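Local coordinates for unknown protein (Galdieria sulphuraria, PDB 2NYI) that is of unassigned function but carries tandem ACT domains, a fold that commonly binds small molecules such as amino acids, and probably pairs with a second copy of itself, at the interface of chains A and B. Sequence-based numbering; all coordinates share one arbitrary frame. Chains: chain A/B, unknown protein.

Contact 1: the interface of chains A and B. Residues chain A 7-9, 35-37, 48-50, 77; chain B 39-46.
At this interface of ACT-domain chains A:Arg77 and B:Asp44 point at one another, tip to tip, guanidinium and carboxylate planes 57° apart. The arginine comes side-on, so that A:Arg77 NE (3.0 Å) and NH2 (3.1 Å) both settle on the single carboxylate oxygen OD1 of B:Asp44, making a salt bridge. A:Arg77 NH2 also donates to the backbone O of B:Gly42 at 2.6 Å, from above the carbonyl plane, while CG2 of A:Val7 lies against one guanidinium face near its rim. The other carboxylate oxygen, B:Asp44 OD2, accepts from the hydroxyl OG of A:Ser9 at 2.6 Å and is tied by a water to A:Val7 O, which leaves the carboxylate held at both oxygens. Beside this polar cluster A:Ile48 puts its two branches to separate use: CG2 packs on B:Asp44 CB and B:Leu41 CB, each 3.8 Å away, while CD1 runs in among B:Ala39, B:Cys40 and B:Ala46. B:Leu41, CG anti to the backbone N (chi1 -173°), crosses A:Leu50 obliquely and sends CD2 to A:Ser36 CA. The chain B residues are the turn and adjoining strand ends of the hairpin 32-41/44-53, laid over strands 4-13, 32-41, 44-53 and 73-78 of chain A.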
loop_
_atom_site.group_PDB
_atom_site.type_symbol
_atom_site.label_atom_id
_atom_site.label_comp_id
_atom_site.label_asym_id
_atom_site.label_seq_id
_atom_site.Cartn_x
_atom_site.Cartn_y
_atom_site.Cartn_z
ATOM N N VAL A 7 -6.918 -0.278 -14.621
ATOM C CA VAL A 7 -6.176 -0.548 -13.389
ATOM C C VAL A 7 -4.715 -0.669 -13.769
ATOM O O VAL A 7 -4.346 -1.444 -14.661
ATOM C CB VAL A 7 -6.639 -1.839 -12.672
ATOM C CG1 VAL A 7 -6.075 -1.881 -11.255
ATOM C CG2 VAL A 7 -8.171 -1.906 -12.641
ATOM N N VAL A 8 -3.899 0.139 -13.105
ATOM C CA VAL A 8 -2.476 0.230 -13.362
ATOM C C VAL A 8 -1.721 -0.163 -12.089
ATOM O O VAL A 8 -2.064 0.309 -10.999
ATOM C CB VAL A 8 -2.097 1.702 -13.757
ATOM C CG1 VAL A 8 -0.585 1.867 -13.898
ATOM C CG2 VAL A 8 -2.812 2.105 -15.036
ATOM N N SER A 9 -0.736 -1.046 -12.235
ATOM C CA SER A 9 0.175 -1.414 -11.144
ATOM C C SER A 9 1.585 -0.991 -11.515
ATOM O O SER A 9 2.014 -1.191 -12.659
ATOM C CB SER A 9 0.153 -2.936 -10.918
ATOM O OG SER A 9 -1.034 -3.330 -10.235
ATOM N N SER A 35 -8.581 6.884 -8.342
ATOM C CA SER A 35 -8.170 6.520 -6.979
ATOM C C SER A 35 -6.810 5.872 -7.046
ATOM O O SER A 35 -6.402 5.414 -8.108
ATOM C CB SER A 35 -9.186 5.574 -6.333
ATOM O OG SER A 35 -9.370 4.439 -7.154
ATOM N N SER A 36 -6.119 5.846 -5.904
ATOM C CA SER A 36 -4.774 5.276 -5.846
ATOM C C SER A 36 -4.433 4.819 -4.441
ATOM O O SER A 36 -4.904 5.385 -3.430
ATOM C CB SER A 36 -3.729 6.268 -6.368
ATOM O OG SER A 36 -3.714 7.427 -5.552
ATOM N N ARG A 37 -3.578 3.811 -4.369
ATOM C CA ARG A 37 -3.040 3.371 -3.099
ATOM C C ARG A 37 -1.568 3.092 -3.335
ATOM O O ARG A 37 -1.228 2.358 -4.242
ATOM C CB ARG A 37 -3.749 2.098 -2.652
ATOM C CG ARG A 37 -5.220 2.373 -2.286
ATOM C CD ARG A 37 -5.918 1.214 -1.647
ATOM N NE ARG A 37 -7.187 1.644 -1.060
ATOM C CZ ARG A 37 -8.029 0.841 -0.410
ATOM N NH1 ARG A 37 -7.762 -0.453 -0.275
ATOM N NH2 ARG A 37 -9.151 1.333 0.094
ATOM N N ILE A 48 -0.979 1.069 -6.922
ATOM C CA ILE A 48 -2.077 0.654 -7.791
ATOM C C ILE A 48 -2.955 1.895 -7.982
ATOM O O ILE A 48 -3.222 2.634 -7.030
ATOM C CB ILE A 48 -2.889 -0.495 -7.194
ATOM C CG1 ILE A 48 -1.955 -1.677 -6.865
ATOM C CG2 ILE A 48 -3.972 -0.966 -8.218
ATOM C CD1 ILE A 48 -2.614 -2.749 -6.001
ATOM N N VAL A 49 -3.334 2.137 -9.235
ATOM C CA VAL A 49 -4.110 3.321 -9.587
ATOM C C VAL A 49 -5.266 2.926 -10.519
ATOM O O VAL A 49 -5.073 2.126 -11.437
ATOM C CB VAL A 49 -3.216 4.354 -10.306
ATOM C CG1 VAL A 49 -3.971 5.665 -10.543
ATOM C CG2 VAL A 49 -1.911 4.626 -9.497
ATOM N N LEU A 50 -6.450 3.493 -10.250
ATOM C CA LEU A 50 -7.582 3.451 -11.191
ATOM C C LEU A 50 -7.500 4.737 -12.008
ATOM O O LEU A 50 -7.501 5.860 -11.459
ATOM C CB LEU A 50 -8.941 3.317 -10.477
ATOM C CG LEU A 50 -9.144 1.966 -9.747
ATOM C CD1 LEU A 50 -10.369 1.968 -8.849
ATOM C CD2 LEU A 50 -9.267 0.851 -10.776
ATOM N N ARG A 77 -4.515 -2.737 -17.387
ATOM C CA ARG A 77 -5.594 -3.572 -17.911
ATOM C C ARG A 77 -6.904 -2.831 -17.739
ATOM O O ARG A 77 -6.994 -1.916 -16.915
ATOM C CB ARG A 77 -5.675 -4.918 -17.195
ATOM C CG ARG A 77 -5.998 -4.821 -15.713
ATOM C CD ARG A 77 -6.224 -6.173 -15.079
ATOM N NE ARG A 77 -6.463 -6.035 -13.642
ATOM C CZ ARG A 77 -7.660 -5.835 -13.081
ATOM N NH1 ARG A 77 -8.771 -5.750 -13.814
ATOM N NH2 ARG A 77 -7.753 -5.728 -11.768
ATOM N N ALA B 39 -1.094 -2.880 -0.922
ATOM C CA ALA B 39 -2.033 -2.015 -1.643
ATOM C C ALA B 39 -2.984 -2.977 -2.396
ATOM O O ALA B 39 -2.558 -4.001 -2.935
ATOM C CB ALA B 39 -1.291 -1.091 -2.609
ATOM N N CYS B 40 -4.258 -2.624 -2.417
ATOM C CA CYS B 40 -5.241 -3.463 -3.045
ATOM C C CYS B 40 -6.261 -2.535 -3.642
ATOM O O CYS B 40 -6.778 -1.658 -2.940
ATOM C CB CYS B 40 -5.874 -4.350 -1.987
ATOM S SG CYS B 40 -7.143 -5.396 -2.615
ATOM N N LEU B 41 -6.520 -2.692 -4.942
ATOM C CA LEU B 41 -7.435 -1.755 -5.624
ATOM C C LEU B 41 -7.775 -2.244 -7.007
ATOM O O LEU B 41 -6.906 -2.746 -7.717
ATOM C CB LEU B 41 -6.789 -0.354 -5.709
ATOM C CG LEU B 41 -7.636 0.795 -6.244
ATOM C CD1 LEU B 41 -8.838 1.042 -5.297
ATOM C CD2 LEU B 41 -6.769 2.057 -6.422
ATOM N N GLY B 42 -9.052 -2.122 -7.373
ATOM C CA GLY B 42 -9.516 -2.415 -8.733
ATOM C C GLY B 42 -9.301 -3.835 -9.201
ATOM O O GLY B 42 -9.320 -4.090 -10.413
ATOM N N GLY B 43 -9.112 -4.757 -8.242
ATOM C CA GLY B 43 -8.802 -6.162 -8.520
ATOM C C GLY B 43 -7.318 -6.513 -8.668
ATOM O O GLY B 43 -6.991 -7.655 -9.010
ATOM N N ASP B 44 -6.427 -5.535 -8.452
ATOM C CA ASP B 44 -4.974 -5.761 -8.418
ATOM C C ASP B 44 -4.506 -5.783 -6.963
ATOM O O ASP B 44 -5.138 -5.172 -6.089
ATOM C CB ASP B 44 -4.191 -4.638 -9.142
ATOM C CG ASP B 44 -4.068 -4.851 -10.654
ATOM O OD1 ASP B 44 -4.722 -5.763 -11.221
ATOM O OD2 ASP B 44 -3.305 -4.068 -11.281
ATOM N N PHE B 45 -3.393 -6.469 -6.734
ATOM C CA PHE B 45 -2.813 -6.691 -5.400
ATOM C C PHE B 45 -1.345 -6.289 -5.494
ATOM O O PHE B 45 -0.661 -6.610 -6.490
ATOM C CB PHE B 45 -2.920 -8.196 -5.042
ATOM C CG PHE B 45 -2.168 -8.600 -3.795
ATOM C CD1 PHE B 45 -2.816 -8.652 -2.564
ATOM C CD2 PHE B 45 -0.794 -8.898 -3.851
ATOM C CE1 PHE B 45 -2.104 -9.019 -1.407
ATOM C CE2 PHE B 45 -0.083 -9.244 -2.703
ATOM C CZ PHE B 45 -0.739 -9.314 -1.490
ATOM N N ALA B 46 -0.858 -5.578 -4.476
ATOM C CA ALA B 46 0.581 -5.304 -4.372
ATOM C C ALA B 46 0.960 -5.373 -2.901
ATOM O O ALA B 46 0.187 -4.945 -2.021
ATOM C CB ALA B 46 0.928 -3.923 -4.942
HETATM O O HOH W 1 -0.658 -5.443 -8.881
HETATM O O HOH W 2 -2.831 -3.838 -13.999
#

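Contact 2: the interface of chains A and B. Residues chain A 39, 121-126; chain B 36-38.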
loop_
_atom_site.group_PDB
_atom_site.type_symbol
_atom_site.label_atom_id
_atom_site.label_comp_id
_atom_site.label_asym_id
_atom_site.label_seq_id
_atom_site.Cartn_x
_atom_site.Cartn_y
_atom_site.Cartn_z
ATOM N N ALA A 39 2.322 2.201 -1.508
ATOM C CA ALA A 39 3.047 1.666 -0.368
ATOM C C ALA A 39 4.530 1.651 -0.686
ATOM O O ALA A 39 4.943 1.348 -1.804
ATOM C CB ALA A 39 2.578 0.281 -0.065
ATOM N N ILE A 121 -8.617 -9.591 2.378
ATOM C CA ILE A 121 -7.861 -8.537 3.033
ATOM C C ILE A 121 -7.817 -7.326 2.100
ATOM O O ILE A 121 -7.385 -7.432 0.943
ATOM C CB ILE A 121 -6.435 -9.023 3.411
ATOM C CG1 ILE A 121 -6.508 -10.270 4.316
ATOM C CG2 ILE A 121 -5.667 -7.895 4.116
ATOM C CD1 ILE A 121 -5.140 -10.880 4.652
ATOM N N VAL A 122 -8.290 -6.188 2.599
ATOM C CA VAL A 122 -8.380 -4.972 1.798
ATOM C C VAL A 122 -7.163 -4.067 2.039
ATOM O O VAL A 122 -6.666 -3.423 1.106
ATOM C CB VAL A 122 -9.692 -4.198 2.102
ATOM C CG1 VAL A 122 -9.827 -2.999 1.162
ATOM C CG2 VAL A 122 -10.894 -5.130 1.947
ATOM N N GLU A 123 -6.699 -4.024 3.292
ATOM C CA GLU A 123 -5.534 -3.200 3.680
ATOM C C GLU A 123 -4.771 -4.012 4.703
ATOM O O GLU A 123 -5.385 -4.727 5.483
ATOM C CB GLU A 123 -5.976 -1.887 4.360
ATOM C CG GLU A 123 -7.090 -1.101 3.656
ATOM C CD GLU A 123 -7.589 0.113 4.461
ATOM O OE1 GLU A 123 -6.985 0.451 5.506
ATOM O OE2 GLU A 123 -8.590 0.729 4.037
ATOM N N LEU A 124 -3.435 -3.891 4.734
ATOM C CA LEU A 124 -2.660 -4.615 5.734
ATOM C C LEU A 124 -1.352 -3.896 5.965
ATOM O O LEU A 124 -0.693 -3.490 5.015
ATOM C CB LEU A 124 -2.385 -6.061 5.284
ATOM C CG LEU A 124 -1.342 -6.810 6.134
ATOM C CD1 LEU A 124 -1.980 -7.140 7.448
ATOM C CD2 LEU A 124 -0.852 -8.056 5.448
ATOM N N GLU A 125 -1.004 -3.700 7.220
ATOM C CA GLU A 125 0.381 -3.371 7.572
ATOM C C GLU A 125 0.796 -4.107 8.824
ATOM O O GLU A 125 -0.010 -4.289 9.761
ATOM C CB GLU A 125 0.620 -1.857 7.709
ATOM C CG GLU A 125 -0.274 -1.096 8.677
ATOM C CD GLU A 125 -0.029 0.437 8.628
ATOM O OE1 GLU A 125 1.124 0.870 8.358
ATOM O OE2 GLU A 125 -1.001 1.199 8.853
ATOM N N THR A 126 2.040 -4.570 8.827
ATOM C CA THR A 126 2.615 -5.154 10.030
ATOM C C THR A 126 3.952 -4.455 10.299
ATOM O O THR A 126 4.611 -3.927 9.371
ATOM C CB THR A 126 2.824 -6.720 9.949
ATOM O OG1 THR A 126 3.922 -7.014 9.091
ATOM C CG2 THR A 126 1.578 -7.456 9.411
ATOM N N SER B 36 5.475 -5.159 6.756
ATOM C CA SER B 36 4.820 -5.300 5.468
ATOM C C SER B 36 3.826 -4.189 5.249
ATOM O O SER B 36 3.252 -3.634 6.198
ATOM C CB SER B 36 4.125 -6.658 5.327
ATOM O OG SER B 36 3.120 -6.829 6.324
ATOM N N ARG B 37 3.590 -3.911 3.974
ATOM C CA ARG B 37 2.608 -2.921 3.569
ATOM C C ARG B 37 1.946 -3.462 2.315
ATOM O O ARG B 37 2.623 -3.953 1.404
ATOM C CB ARG B 37 3.276 -1.564 3.290
ATOM C CG ARG B 37 3.667 -0.829 4.586
ATOM C CD ARG B 37 4.017 0.611 4.373
ATOM N NE ARG B 37 4.122 1.318 5.649
ATOM C CZ ARG B 37 5.173 2.038 6.040
ATOM N NH1 ARG B 37 6.233 2.181 5.255
ATOM N NH2 ARG B 37 5.155 2.634 7.225
HETATM N N MSE B 38 0.622 -3.389 2.274
HETATM C CA MSE B 38 -0.121 -3.855 1.110
HETATM C C MSE B 38 -0.813 -2.685 0.366
HETATM O O MSE B 38 -1.051 -1.605 0.934
HETATM C CB MSE B 38 -1.152 -4.870 1.595
HETATM C CG MSE B 38 -1.744 -5.757 0.537
HETATM SE SE MSE B 38 -3.483 -6.321 1.188
HETATM C CE MSE B 38 -3.035 -7.944 1.729
HETATM O O HOH W 3 -2.851 -1.333 3.252
HETATM O O HOH W 4 -0.289 -0.811 3.976
#
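Antiparallel pairing joins strand 123-130 of chain A to strand 32-41 of chain B, A:Thr126 opposite B:Ser36 and A:Glu125 opposite B:Arg37, so that a beta-sheet continues across the two copies of this tandem ACT-domain protein. A:Thr126 N donates to B:Ser36 O and B:Ser36 N to A:Thr126 O, both at 3.0 Å and both from above the carbonyl plane. Two residues along, B:Met38 N donates to A:Leu124 O nearly along the C=O axis (160°). Beyond it the strands are linked by water: one bridges A:Leu124 N and B:Met38 O, and a second, 2.7 Å from the first water's O, touches A:Leu124 O. Both hydroxyls of the serine-threonine pair sit between their own backbone N and carbonyl carbon, and A:Thr126 OG1 and B:Ser36 OG come together at 2.9 Å, the donor undecided. B:Met38, a selenomethionine, has CG anti to the backbone N and bends at chi3 (-101°); it crosses A:Ile121 at about a right angle, its terminal CE 3.6 Å from the branch methyl CG2. A:Glu125 and B:Arg37 lie alongside, pointing the same way, carboxylate and guanidinium planes 60° apart. At 4.1 Å between A:Glu125 OE1 and B:Arg37 NE they form no salt bridge, though opposite charges may still attract weakly. B:Arg37 CB also packs on A:Ala39 CB.

Contact 3: the interface of chains A and B. Residues chain A 115, 118-121; chain B 14-16, 40.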
loop_
_atom_site.group_PDB
_atom_site.type_symbol
_atom_site.label_atom_id
_atom_site.label_comp_id
_atom_site.label_asym_id
_atom_site.label_seq_id
_atom_site.Cartn_x
_atom_site.Cartn_y
_atom_site.Cartn_z
ATOM N N ALA A 115 -8.250 -16.620 5.541
ATOM C CA ALA A 115 -8.357 -17.440 4.324
ATOM C C ALA A 115 -9.406 -18.549 4.468
ATOM O O ALA A 115 -10.266 -18.707 3.599
ATOM C CB ALA A 115 -7.002 -18.026 3.939
ATOM N N GLY A 118 -12.928 -17.359 4.290
ATOM C CA GLY A 118 -13.187 -16.644 3.043
ATOM C C GLY A 118 -13.156 -15.119 3.121
ATOM O O GLY A 118 -13.763 -14.429 2.281
ATOM N N ALA A 119 -12.459 -14.595 4.124
ATOM C CA ALA A 119 -12.288 -13.158 4.305
ATOM C C ALA A 119 -11.278 -12.642 3.293
ATOM O O ALA A 119 -10.234 -13.288 3.061
ATOM C CB ALA A 119 -11.833 -12.842 5.740
ATOM N N ASN A 120 -11.580 -11.508 2.663
ATOM C CA ASN A 120 -10.595 -10.849 1.815
ATOM C C ASN A 120 -9.917 -9.726 2.581
ATOM O O ASN A 120 -10.550 -9.022 3.349
ATOM C CB ASN A 120 -11.204 -10.297 0.530
ATOM C CG ASN A 120 -10.153 -9.879 -0.472
ATOM O OD1 ASN A 120 -9.387 -10.709 -0.978
ATOM N ND2 ASN A 120 -10.105 -8.584 -0.770
ATOM N N ILE A 121 -8.617 -9.591 2.378
ATOM C CA ILE A 121 -7.861 -8.537 3.033
ATOM C C ILE A 121 -7.817 -7.326 2.100
ATOM O O ILE A 121 -7.385 -7.432 0.943
ATOM C CB ILE A 121 -6.435 -9.023 3.411
ATOM C CG1 ILE A 121 -6.508 -10.270 4.316
ATOM C CG2 ILE A 121 -5.667 -7.895 4.116
ATOM C CD1 ILE A 121 -5.140 -10.880 4.652
ATOM N N ASP B 14 -5.731 -9.784 -7.427
ATOM C CA ASP B 14 -6.228 -9.961 -6.073
ATOM C C ASP B 14 -7.140 -11.185 -5.982
ATOM O O ASP B 14 -7.893 -11.486 -6.914
ATOM C CB ASP B 14 -6.991 -8.727 -5.617
ATOM C CG ASP B 14 -7.268 -8.749 -4.144
ATOM O OD1 ASP B 14 -6.416 -9.273 -3.392
ATOM O OD2 ASP B 14 -8.327 -8.246 -3.733
ATOM N N ARG B 15 -7.061 -11.873 -4.850
ATOM C CA ARG B 15 -7.928 -13.023 -4.565
ATOM C C ARG B 15 -7.808 -13.301 -3.085
ATOM O O ARG B 15 -6.899 -12.802 -2.429
ATOM C CB ARG B 15 -7.494 -14.259 -5.367
ATOM C CG ARG B 15 -6.024 -14.657 -5.163
ATOM C CD ARG B 15 -5.803 -16.100 -5.586
ATOM N NE ARG B 15 -4.404 -16.544 -5.534
ATOM C CZ ARG B 15 -3.757 -16.959 -4.447
ATOM N NH1 ARG B 15 -4.344 -16.950 -3.251
ATOM N NH2 ARG B 15 -2.495 -17.377 -4.555
ATOM N N VAL B 16 -8.719 -14.111 -2.555
ATOM C CA VAL B 16 -8.600 -14.552 -1.187
ATOM C C VAL B 16 -7.312 -15.387 -1.050
ATOM O O VAL B 16 -6.944 -16.163 -1.945
ATOM C CB VAL B 16 -9.825 -15.398 -0.752
ATOM C CG1 VAL B 16 -9.563 -16.043 0.607
ATOM C CG2 VAL B 16 -11.082 -14.513 -0.697
ATOM N N CYS B 40 -4.258 -2.624 -2.417
ATOM C CA CYS B 40 -5.241 -3.463 -3.045
ATOM C C CYS B 40 -6.261 -2.535 -3.642
ATOM O O CYS B 40 -6.778 -1.658 -2.940
ATOM C CB CYS B 40 -5.874 -4.350 -1.987
ATOM S SG CYS B 40 -7.143 -5.396 -2.615
HETATM O O HOH W 5 -6.187 -9.782 -0.798
#
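With CG anti to the backbone N in both residues (chi1 -168° each), A:Asn120 and B:Asp14 extend their polar ends toward one another where two ACT-domain chains meet. They approach tip to tip, amide and carboxylate planes turned 60° apart. The amide nitrogen ND2 of A:Asn120 lies 3.5 Å from the carboxylate oxygen OD2 of B:Asp14, a weak hydrogen bond although fairly straight (152° at the hydrogen). A water also bridges the two sides: its O stands 2.7 Å from the other carboxylate oxygen, B:Asp14 OD1. The same water O is 3.2 Å from the backbone carbonyl oxygen A:Ile121 O, with a weaker approach to the amide oxygen of A:Asn120. The aspartate therefore has both oxygens engaged, one with the amide and one with the water. An alanine in place of A:Asn120 would remove the amide that meets B:Asp14 and would probably loosen this polar link, leaving the carboxylate to depend more on the water. Alongside, B:Val16 turns CG1 anti to its backbone N and sets both methyl branches over backbone carbonyls of chain A. CG1 faces the oxygens of A:Ala119 and A:Ala115, whereas B:Val16 CG2 faces A:Gly118 O at 4.0 Å, so the valine lies against the end of helix 106-116 and the loop that follows. On its own side B:Val16 O accepts from B:Arg15 NH1 at 3.0 Å. That nitrogen reaches it from above the carbonyl plane, while the oxygen lies in the guanidinium plane, a second-shell bond that may steady the loop presenting the valine.

The three contacts crowd into one region of the interface: the C-alpha centres of contact 1 and contact 2 are about 13 Å apart, those of contact 1 and contact 3 about 14 Å, and those of contact 2 and contact 3 about 12 Å. Strand 32-41 of chain B takes part in all of them. B:Cys40 belongs to contacts 1 and 3, and A:Ile121 to contacts 2 and 3. Chain B thus touches both the N-terminal and the later strands of chain A. Two-fold symmetry repeats every contact with the chains exchanged, consistent with a dimer, although the structure alone does not establish the state in solution.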